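Local coordinates for protein lactate dehydrogenase, adjacent gene encodes predicted malate dehydrogenase (Cryptosporidium parvum, PDB 4ND2) that probably catalyses the NAD-dependent interconversion of (S)-lactate and pyruvate, at residues 174-187 against 289-302. Numbering follows the deposited sequence.
Sequences IGGHGDGMVPATSS and LDLTPLEQKLLGES. Unlike the reference sequence in segment 174-187: Ala184 (reference Val). With PYR (pyruvic acid), chain D; A3D (3-acetylpyridine adenine dinucleotide), chain C.
With CG set beside its backbone N (chi1 -72°) and the chain extended beyond it, Glu295 lays its carboxylate across Ser186, whose OG is turned between its own backbone N and carbonyl carbon (chi1 71°). Both oxygens are engaged there through their syn lone pairs: Glu295 OE2 accepts from Ser186 N at 3.0 Å, and Glu295 OE1 accepts a hydrogen bond from Ser186 OG at 2.6 Å. Thr292 N reaches Glu295 OE1 from the anti side, tilted out of the carboxylate plane, while Glu295 N returns a bond to Thr292 OG1. This reciprocal pair is a capping box, so one carboxylate both closes the first turn of helix 293-314 and grips the backbone and side chain of Ser186. One turn further along, Val182 CG2 lies 3.8 Å from Leu298 C. Val182 belongs to a short strand, outermost in its sheet within this chain, paired antiparallel with strand 169-174 in the C-terminal domain, and the helix lies against this hairpin. Ile174 CD1 meets Leu291 CD1 tip to tip at 3.9 Å, with Leu299 CD2 beside it. Further along the helix, Ser302 OG accepts Gly176 N at 2.8 Å (N-H...O 159°) and donates to a water that in turn donates to Gly176 O. That grip immediately precedes His177, the predicted proton acceptor, whose NE2 donates to pyruvate O3 at 2.9 Å while its ND1 is hydrogen-bonded to Asp150.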
ATOM      1  N   ILE A 174     -17.947   6.703 -22.947  1.00 21.03           N
ATOM      2  CA  ILE A 174     -19.352   6.727 -22.545  1.00 21.27           C
ATOM      3  C   ILE A 174     -20.214   5.951 -23.535  1.00 21.20           C
ATOM      4  O   ILE A 174     -19.743   5.544 -24.599  1.00 21.47           O
ATOM      5  CB  ILE A 174     -19.875   8.174 -22.407  1.00 21.59           C
ATOM      6  CG1 ILE A 174     -19.717   8.948 -23.723  1.00 21.77           C
ATOM      7  CG2 ILE A 174     -19.141   8.889 -21.281  1.00 21.69           C
ATOM      8  CD1 ILE A 174     -20.363  10.316 -23.704  1.00 22.04           C
ATOM      9  N   GLY A 175     -21.477   5.748 -23.172  1.00 21.41           N
ATOM     10  CA  GLY A 175     -22.415   4.993 -23.995  1.00 21.67           C
ATOM     11  C   GLY A 175     -22.434   3.529 -23.606  1.00 21.91           C
ATOM     12  O   GLY A 175     -21.932   3.151 -22.547  1.00 21.87           O
ATOM     13  N   GLY A 176     -23.025   2.703 -24.463  1.00 22.36           N
ATOM     14  CA  GLY A 176     -23.112   1.269 -24.216  1.00 22.54           C
ATOM     15  C   GLY A 176     -21.771   0.577 -24.370  1.00 22.66           C
ATOM     16  O   GLY A 176     -20.949   0.970 -25.202  1.00 22.28           O
ATOM     17  N   HIS A 177     -21.554  -0.458 -23.564  1.00 22.90           N
ATOM     18  CA  HIS A 177     -20.340  -1.268 -23.631  1.00 23.25           C
ATOM     19  C   HIS A 177     -20.438  -2.218 -24.822  1.00 23.94           C
ATOM     20  O   HIS A 177     -20.802  -3.389 -24.682  1.00 24.14           O
ATOM     21  CB  HIS A 177     -20.147  -2.043 -22.323  1.00 23.15           C
ATOM     22  CG  HIS A 177     -18.867  -2.816 -22.257  1.00 23.10           C
ATOM     23  ND1 HIS A 177     -17.629  -2.213 -22.307  1.00 22.78           N
ATOM     24  CD2 HIS A 177     -18.633  -4.143 -22.121  1.00 23.15           C
ATOM     25  CE1 HIS A 177     -16.687  -3.135 -22.217  1.00 23.01           C
ATOM     26  NE2 HIS A 177     -17.269  -4.315 -22.103  1.00 23.10           N
ATOM     27  N   GLY A 178     -20.124  -1.686 -25.997  1.00 24.36           N
ATOM     28  CA  GLY A 178     -20.196  -2.434 -27.250  1.00 24.73           C
ATOM     29  C   GLY A 178     -19.488  -1.676 -28.357  1.00 25.05           C
ATOM     30  O   GLY A 178     -18.758  -0.721 -28.089  1.00 24.72           O
ATOM     31  N   ASP A 179     -19.708  -2.093 -29.601  1.00 25.53           N
ATOM     32  CA  ASP A 179     -19.090  -1.438 -30.759  1.00 26.03           C
ATOM     33  C   ASP A 179     -19.429   0.052 -30.840  1.00 25.42           C
ATOM     34  O   ASP A 179     -18.628   0.840 -31.338  1.00 25.70           O
ATOM     35  CB  ASP A 179     -19.500  -2.131 -32.066  1.00 26.83           C
ATOM     36  CG  ASP A 179     -18.809  -3.471 -32.268  1.00 27.68           C
ATOM     37  OD1 ASP A 179     -17.878  -3.802 -31.505  1.00 28.57           O
ATOM     38  OD2 ASP A 179     -19.198  -4.200 -33.205  1.00 28.45           O
ATOM     39  N   GLY A 180     -20.604   0.428 -30.341  1.00 24.66           N
ATOM     40  CA  GLY A 180     -21.042   1.821 -30.337  1.00 24.33           C
ATOM     41  C   GLY A 180     -20.500   2.692 -29.212  1.00 23.98           C
ATOM     42  O   GLY A 180     -20.868   3.863 -29.117  1.00 23.74           O
ATOM     43  N   MET A 181     -19.633   2.146 -28.358  1.00 23.32           N
ATOM     44  CA  MET A 181     -19.057   2.932 -27.259  1.00 22.82           C
ATOM     45  C   MET A 181     -18.378   4.183 -27.815  1.00 22.30           C
ATOM     46  O   MET A 181     -17.857   4.169 -28.933  1.00 21.87           O
ATOM     47  CB  MET A 181     -18.063   2.104 -26.428  1.00 22.99           C
ATOM     48  CG  MET A 181     -16.733   1.794 -27.108  1.00 23.14           C
ATOM     49  SD  MET A 181     -15.587   0.892 -26.038  1.00 23.42           S
ATOM     50  CE  MET A 181     -16.394  -0.707 -25.931  1.00 23.49           C
ATOM     51  N   VAL A 182     -18.388   5.257 -27.029  1.00 22.10           N
ATOM     52  CA  VAL A 182     -17.893   6.554 -27.483  1.00 21.99           C
ATOM     53  C   VAL A 182     -16.715   7.033 -26.634  1.00 21.62           C
ATOM     54  O   VAL A 182     -16.919   7.608 -25.566  1.00 21.52           O
ATOM     55  CB  VAL A 182     -19.016   7.615 -27.450  1.00 22.18           C
ATOM     56  CG1 VAL A 182     -18.506   8.956 -27.969  1.00 22.38           C
ATOM     57  CG2 VAL A 182     -20.217   7.146 -28.260  1.00 22.21           C
ATOM     58  N   PRO A 183     -15.476   6.785 -27.100  1.00 21.58           N
ATOM     59  CA  PRO A 183     -14.328   7.433 -26.470  1.00 21.92           C
ATOM     60  C   PRO A 183     -14.321   8.918 -26.826  1.00 22.29           C
ATOM     61  O   PRO A 183     -14.099   9.274 -27.984  1.00 22.14           O
ATOM     62  CB  PRO A 183     -13.121   6.697 -27.073  1.00 21.75           C
ATOM     63  CG  PRO A 183     -13.673   5.438 -27.653  1.00 21.62           C
ATOM     64  CD  PRO A 183     -15.053   5.793 -28.102  1.00 21.74           C
ATOM     65  N   ALA A 184     -14.591   9.765 -25.838  1.00 22.79           N
ATOM     66  CA  ALA A 184     -14.787  11.196 -26.070  1.00 23.34           C
ATOM     67  C   ALA A 184     -13.453  11.926 -26.199  1.00 23.51           C
ATOM     68  O   ALA A 184     -12.903  12.413 -25.214  1.00 23.09           O
ATOM     69  CB  ALA A 184     -15.620  11.797 -24.948  1.00 23.42           C
ATOM     70  N   THR A 185     -12.943  12.013 -27.424  1.00 24.00           N
ATOM     71  CA  THR A 185     -11.646  12.647 -27.668  1.00 24.75           C
ATOM     72  C   THR A 185     -11.620  14.128 -27.284  1.00 25.36           C
ATOM     73  O   THR A 185     -10.563  14.651 -26.943  1.00 25.08           O
ATOM     74  CB  THR A 185     -11.209  12.529 -29.144  1.00 24.94           C
ATOM     75  OG1 THR A 185     -12.212  13.100 -29.989  1.00 24.81           O
ATOM     76  CG2 THR A 185     -10.975  11.075 -29.533  1.00 25.10           C
ATOM     77  N   SER A 186     -12.773  14.796 -27.330  1.00 26.20           N
ATOM     78  CA  SER A 186     -12.833  16.243 -27.093  1.00 27.44           C
ATOM     79  C   SER A 186     -12.424  16.650 -25.675  1.00 28.16           C
ATOM     80  O   SER A 186     -11.883  17.740 -25.477  1.00 29.73           O
ATOM     81  CB  SER A 186     -14.234  16.784 -27.399  1.00 27.35           C
ATOM     82  OG  SER A 186     -15.175  16.358 -26.429  1.00 27.51           O
ATOM     83  N   SER A 187     -12.682  15.782 -24.699  1.00 28.13           N
ATOM     84  CA  SER A 187     -12.376  16.070 -23.298  1.00 27.93           C
ATOM     85  C   SER A 187     -11.153  15.306 -22.776  1.00 26.81           C
ATOM     86  O   SER A 187     -10.957  15.199 -21.568  1.00 27.12           O
ATOM     87  CB  SER A 187     -13.591  15.752 -22.429  1.00 28.32           C
ATOM     88  OG  SER A 187     -13.957  14.391 -22.560  1.00 29.40           O
ATOM     89  N   LEU A 289     -20.527  15.707 -19.501  1.00 27.72           N
ATOM     90  CA  LEU A 289     -19.378  16.066 -20.333  1.00 27.76           C
ATOM     91  C   LEU A 289     -19.778  17.051 -21.430  1.00 28.28           C
ATOM     92  O   LEU A 289     -20.930  17.080 -21.857  1.00 27.91           O
ATOM     93  CB  LEU A 289     -18.767  14.821 -20.983  1.00 27.66           C
ATOM     94  CG  LEU A 289     -18.084  13.808 -20.061  1.00 27.49           C
ATOM     95  CD1 LEU A 289     -17.768  12.530 -20.823  1.00 27.59           C
ATOM     96  CD2 LEU A 289     -16.820  14.398 -19.456  1.00 27.45           C
ATOM     97  N   ASP A 290     -18.814  17.849 -21.878  1.00 29.18           N
ATOM     98  CA  ASP A 290     -19.029  18.785 -22.976  1.00 30.33           C
ATOM     99  C   ASP A 290     -18.770  18.062 -24.293  1.00 29.70           C
ATOM    100  O   ASP A 290     -17.632  17.982 -24.754  1.00 31.16           O
ATOM    101  CB  ASP A 290     -18.102  19.997 -22.830  1.00 31.53           C
ATOM    102  CG  ASP A 290     -18.427  21.116 -23.813  1.00 33.27           C
ATOM    103  OD1 ASP A 290     -19.606  21.259 -24.206  1.00 34.13           O
ATOM    104  OD2 ASP A 290     -17.494  21.861 -24.183  1.00 35.05           O
ATOM    105  N   LEU A 291     -19.831  17.523 -24.885  1.00 28.68           N
ATOM    106  CA  LEU A 291     -19.718  16.743 -26.112  1.00 28.13           C
ATOM    107  C   LEU A 291     -19.879  17.619 -27.346  1.00 28.31           C
ATOM    108  O   LEU A 291     -20.718  18.518 -27.374  1.00 27.89           O
ATOM    109  CB  LEU A 291     -20.777  15.639 -26.140  1.00 27.89           C
ATOM    110  CG  LEU A 291     -20.723  14.608 -25.010  1.00 27.69           C
ATOM    111  CD1 LEU A 291     -21.876  13.624 -25.142  1.00 27.68           C
ATOM    112  CD2 LEU A 291     -19.386  13.882 -25.002  1.00 27.51           C
ATOM    113  N   THR A 292     -19.078  17.336 -28.370  1.00 28.23           N
ATOM    114  CA  THR A 292     -19.222  17.985 -29.668  1.00 28.36           C
ATOM    115  C   THR A 292     -20.480  17.453 -30.357  1.00 28.41           C
ATOM    116  O   THR A 292     -21.005  16.407 -29.960  1.00 27.86           O
ATOM    117  CB  THR A 292     -18.013  17.701 -30.579  1.00 28.29           C
ATOM    118  OG1 THR A 292     -17.911  16.291 -30.814  1.00 28.50           O
ATOM    119  CG2 THR A 292     -16.722  18.209 -29.948  1.00 28.21           C
ATOM    120  N   PRO A 293     -20.971  18.163 -31.391  1.00 28.45           N
ATOM    121  CA  PRO A 293     -22.109  17.643 -32.153  1.00 28.12           C
ATOM    122  C   PRO A 293     -21.877  16.223 -32.682  1.00 27.76           C
ATOM    123  O   PRO A 293     -22.780  15.390 -32.614  1.00 27.84           O
ATOM    124  CB  PRO A 293     -22.246  18.646 -33.304  1.00 28.27           C
ATOM    125  CG  PRO A 293     -21.720  19.919 -32.745  1.00 28.47           C
ATOM    126  CD  PRO A 293     -20.602  19.527 -31.817  1.00 28.48           C
ATOM    127  N   LEU A 294     -20.675  15.956 -33.189  1.00 27.63           N
ATOM    128  CA  LEU A 294     -20.313  14.614 -33.651  1.00 27.87           C
ATOM    129  C   LEU A 294     -20.422  13.583 -32.524  1.00 27.37           C
ATOM    130  O   LEU A 294     -20.998  12.513 -32.714  1.00 27.06           O
ATOM    131  CB  LEU A 294     -18.897  14.606 -34.237  1.00 28.34           C
ATOM    132  CG  LEU A 294     -18.347  13.254 -34.711  1.00 29.15           C
ATOM    133  CD1 LEU A 294     -19.301  12.580 -35.688  1.00 29.58           C
ATOM    134  CD2 LEU A 294     -16.970  13.424 -35.336  1.00 29.59           C
ATOM    135  N   GLU A 295     -19.875  13.916 -31.357  1.00 26.87           N
ATOM    136  CA  GLU A 295     -19.918  13.019 -30.198  1.00 26.53           C
ATOM    137  C   GLU A 295     -21.347  12.789 -29.701  1.00 26.67           C
ATOM    138  O   GLU A 295     -21.693  11.680 -29.294  1.00 25.81           O
ATOM    139  CB  GLU A 295     -19.018  13.546 -29.072  1.00 26.10           C
ATOM    140  CG  GLU A 295     -17.534  13.402 -29.387  1.00 25.69           C
ATOM    141  CD  GLU A 295     -16.618  14.169 -28.445  1.00 25.48           C
ATOM    142  OE1 GLU A 295     -17.091  15.079 -27.731  1.00 25.13           O
ATOM    143  OE2 GLU A 295     -15.408  13.864 -28.433  1.00 25.16           O
ATOM    144  N   GLN A 296     -22.173  13.832 -29.746  1.00 27.30           N
ATOM    145  CA  GLN A 296     -23.593  13.709 -29.399  1.00 27.88           C
ATOM    146  C   GLN A 296     -24.324  12.754 -30.345  1.00 27.64           C
ATOM    147  O   GLN A 296     -25.188  11.991 -29.911  1.00 27.33           O
ATOM    148  CB  GLN A 296     -24.278  15.079 -29.414  1.00 28.79           C
ATOM    149  CG  GLN A 296     -23.823  16.016 -28.306  1.00 29.77           C
ATOM    150  CD  GLN A 296     -24.274  17.449 -28.536  1.00 30.88           C
ATOM    151  OE1 GLN A 296     -25.457  17.708 -28.747  1.00 31.56           O
ATOM    152  NE2 GLN A 296     -23.332  18.387 -28.498  1.00 31.44           N
ATOM    153  N   LYS A 297     -23.971  12.800 -31.629  1.00 27.54           N
ATOM    154  CA  LYS A 297     -24.559  11.906 -32.628  1.00 27.87           C
ATOM    155  C   LYS A 297     -24.104  10.461 -32.415  1.00 27.17           C
ATOM    156  O   LYS A 297     -24.907   9.532 -32.504  1.00 26.61           O
ATOM    157  CB  LYS A 297     -24.198  12.364 -34.046  1.00 28.65           C
ATOM    158  CG  LYS A 297     -24.809  11.508 -35.147  1.00 29.80           C
ATOM    159  CD  LYS A 297     -24.486  12.052 -36.528  1.00 30.91           C
ATOM    160  CE  LYS A 297     -25.150  11.220 -37.614  1.00 31.75           C
ATOM    161  NZ  LYS A 297     -25.095  11.885 -38.946  1.00 32.45           N
ATOM    162  N   LEU A 298     -22.816  10.276 -32.143  1.00 26.35           N
ATOM    163  CA  LEU A 298     -22.283   8.947 -31.851  1.00 26.19           C
ATOM    164  C   LEU A 298     -22.911   8.360 -30.584  1.00 25.99           C
ATOM    165  O   LEU A 298     -23.209   7.168 -30.540  1.00 25.89           O
ATOM    166  CB  LEU A 298     -20.758   8.986 -31.733  1.00 26.08           C
ATOM    167  CG  LEU A 298     -20.010   9.301 -33.033  1.00 26.09           C
ATOM    168  CD1 LEU A 298     -18.558   9.638 -32.743  1.00 26.16           C
ATOM    169  CD2 LEU A 298     -20.102   8.153 -34.026  1.00 26.20           C
ATOM    170  N   LEU A 299     -23.129   9.196 -29.570  1.00 26.04           N
ATOM    171  CA  LEU A 299     -23.809   8.760 -28.347  1.00 25.98           C
ATOM    172  C   LEU A 299     -25.259   8.362 -28.635  1.00 26.18           C
ATOM    173  O   LEU A 299     -25.771   7.404 -28.051  1.00 25.43           O
ATOM    174  CB  LEU A 299     -23.764   9.850 -27.270  1.00 26.04           C
ATOM    175  CG  LEU A 299     -24.413   9.520 -25.917  1.00 26.06           C
ATOM    176  CD1 LEU A 299     -23.829   8.248 -25.317  1.00 26.16           C
ATOM    177  CD2 LEU A 299     -24.255  10.686 -24.953  1.00 26.07           C
ATOM    178  N   GLY A 300     -25.912   9.105 -29.528  1.00 26.01           N
ATOM    179  CA  GLY A 300     -27.257   8.763 -29.988  1.00 26.37           C
ATOM    180  C   GLY A 300     -27.313   7.388 -30.632  1.00 26.71           C
ATOM    181  O   GLY A 300     -28.231   6.611 -30.375  1.00 26.71           O
ATOM    182  N   GLU A 301     -26.320   7.087 -31.465  1.00 27.54           N
ATOM    183  CA  GLU A 301     -26.221   5.781 -32.118  1.00 28.46           C
ATOM    184  C   GLU A 301     -25.957   4.656 -31.110  1.00 28.51           C
ATOM    185  O   GLU A 301     -26.450   3.540 -31.280  1.00 28.31           O
ATOM    186  CB  GLU A 301     -25.141   5.807 -33.205  1.00 29.55           C
ATOM    187  CG  GLU A 301     -25.531   6.660 -34.406  1.00 30.73           C
ATOM    188  CD  GLU A 301     -24.395   6.906 -35.386  1.00 32.02           C
ATOM    189  OE1 GLU A 301     -23.285   6.371 -35.188  1.00 33.20           O
ATOM    190  OE2 GLU A 301     -24.619   7.648 -36.367  1.00 33.91           O
ATOM    191  N   SER A 302     -25.190   4.954 -30.064  1.00 28.27           N
ATOM    192  CA  SER A 302     -24.941   3.995 -28.985  1.00 28.40           C
ATOM    193  C   SER A 302     -26.231   3.679 -28.235  1.00 28.46           C
ATOM    194  O   SER A 302     -26.519   2.517 -27.947  1.00 28.36           O
ATOM    195  CB  SER A 302     -23.899   4.541 -28.004  1.00 28.46           C
ATOM    196  OG  SER A 302     -23.556   3.568 -27.031  1.00 28.00           O
TER
HETATM  197  C   PYR D 402     -14.291  -6.636 -22.562  1.00 20.42           C
HETATM  198  O   PYR D 402     -13.130  -7.081 -22.412  1.00 20.14           O
HETATM  199  OXT PYR D 402     -14.491  -5.426 -22.809  1.00 20.09           O
HETATM  200  CA  PYR D 402     -15.439  -7.542 -22.466  1.00 20.60           C
HETATM  201  O3  PYR D 402     -16.566  -7.083 -22.378  1.00 20.23           O
HETATM  202  CB  PYR D 402     -15.212  -9.025 -22.482  1.00 21.25           C
HETATM  203  PA  A3D C 401     -16.115 -17.780 -16.596  1.00 18.76           P
HETATM  204  O1A A3D C 401     -14.655 -17.965 -16.289  1.00 18.38           O
HETATM  205  O2A A3D C 401     -16.796 -18.729 -17.547  1.00 18.66           O
HETATM  206  O5B A3D C 401     -16.928 -17.791 -15.216  1.00 19.04           O
HETATM  207  C5B A3D C 401     -18.349 -17.820 -15.163  1.00 19.41           C
HETATM  208  C4B A3D C 401     -18.743 -18.500 -13.862  1.00 19.75           C
HETATM  209  O4B A3D C 401     -20.142 -18.334 -13.627  1.00 20.06           O
HETATM  210  C3B A3D C 401     -18.466 -20.003 -13.880  1.00 20.03           C
HETATM  211  O3B A3D C 401     -17.576 -20.374 -12.821  1.00 20.06           O
HETATM  212  C2B A3D C 401     -19.831 -20.645 -13.711  1.00 20.08           C
HETATM  213  O2B A3D C 401     -19.818 -21.841 -12.926  1.00 20.41           O
HETATM  214  C1B A3D C 401     -20.623 -19.540 -13.039  1.00 20.08           C
HETATM  215  N9A A3D C 401     -22.085 -19.685 -13.195  1.00 19.99           N
HETATM  216  C8A A3D C 401     -22.768 -20.148 -14.260  1.00 19.97           C
HETATM  217  N7A A3D C 401     -24.101 -20.128 -14.008  1.00 20.10           N
HETATM  218  C5A A3D C 401     -24.275 -19.650 -12.765  1.00 20.08           C
HETATM  219  C6A A3D C 401     -25.420 -19.369 -11.877  1.00 20.25           C
HETATM  220  N6A A3D C 401     -26.692 -19.605 -12.282  1.00 20.58           N
HETATM  221  N1A A3D C 401     -25.150 -18.864 -10.649  1.00 20.31           N
HETATM  222  C2A A3D C 401     -23.894 -18.619 -10.223  1.00 20.28           C
HETATM  223  N3A A3D C 401     -22.810 -18.855 -10.983  1.00 19.97           N
HETATM  224  C4A A3D C 401     -22.939 -19.358 -12.235  1.00 19.97           C
HETATM  225  O3  A3D C 401     -16.406 -16.291 -17.152  1.00 18.57           O
HETATM  226  PN  A3D C 401     -15.532 -14.978 -16.795  1.00 18.20           P
HETATM  227  O1N A3D C 401     -14.312 -14.965 -17.672  1.00 17.85           O
HETATM  228  O2N A3D C 401     -15.375 -14.855 -15.304  1.00 17.94           O
HETATM  229  O5D A3D C 401     -16.534 -13.817 -17.275  1.00 17.91           O
HETATM  230  C5D A3D C 401     -17.764 -13.635 -16.582  1.00 18.35           C
HETATM  231  C4D A3D C 401     -18.683 -12.663 -17.311  1.00 18.80           C
HETATM  232  O4D A3D C 401     -18.102 -11.353 -17.321  1.00 19.13           O
HETATM  233  C3D A3D C 401     -18.934 -13.036 -18.770  1.00 18.92           C
HETATM  234  O3D A3D C 401     -20.316 -12.860 -19.083  1.00 18.87           O
HETATM  235  C2D A3D C 401     -18.112 -12.043 -19.559  1.00 19.07           C
HETATM  236  O2D A3D C 401     -18.644 -11.749 -20.854  1.00 19.12           O
HETATM  237  C1D A3D C 401     -18.175 -10.830 -18.647  1.00 19.13           C
HETATM  238  N1N A3D C 401     -17.119  -9.849 -18.889  1.00 19.27           N
HETATM  239  C2N A3D C 401     -17.470  -8.557 -18.984  1.00 19.36           C
HETATM  240  C3N A3D C 401     -16.516  -7.576 -19.213  1.00 19.55           C
HETATM  241  C7N A3D C 401     -16.906  -6.134 -19.316  1.00 19.80           C
HETATM  242  O7N A3D C 401     -16.042  -5.325 -19.585  1.00 20.53           O
HETATM  243  C8N A3D C 401     -18.323  -5.708 -19.079  1.00 19.66           C
HETATM  244  C4N A3D C 401     -15.183  -7.946 -19.339  1.00 19.64           C
HETATM  245  C5N A3D C 401     -14.843  -9.286 -19.234  1.00 19.52           C
HETATM  246  C6N A3D C 401     -15.839 -10.227 -19.009  1.00 19.46           C
HETATM  247  O   HOH W   1     -22.678   1.142 -27.651  1.00 27.37           O
HETATM  248  O   HOH W   2     -21.523   5.163 -31.377  1.00 24.54           O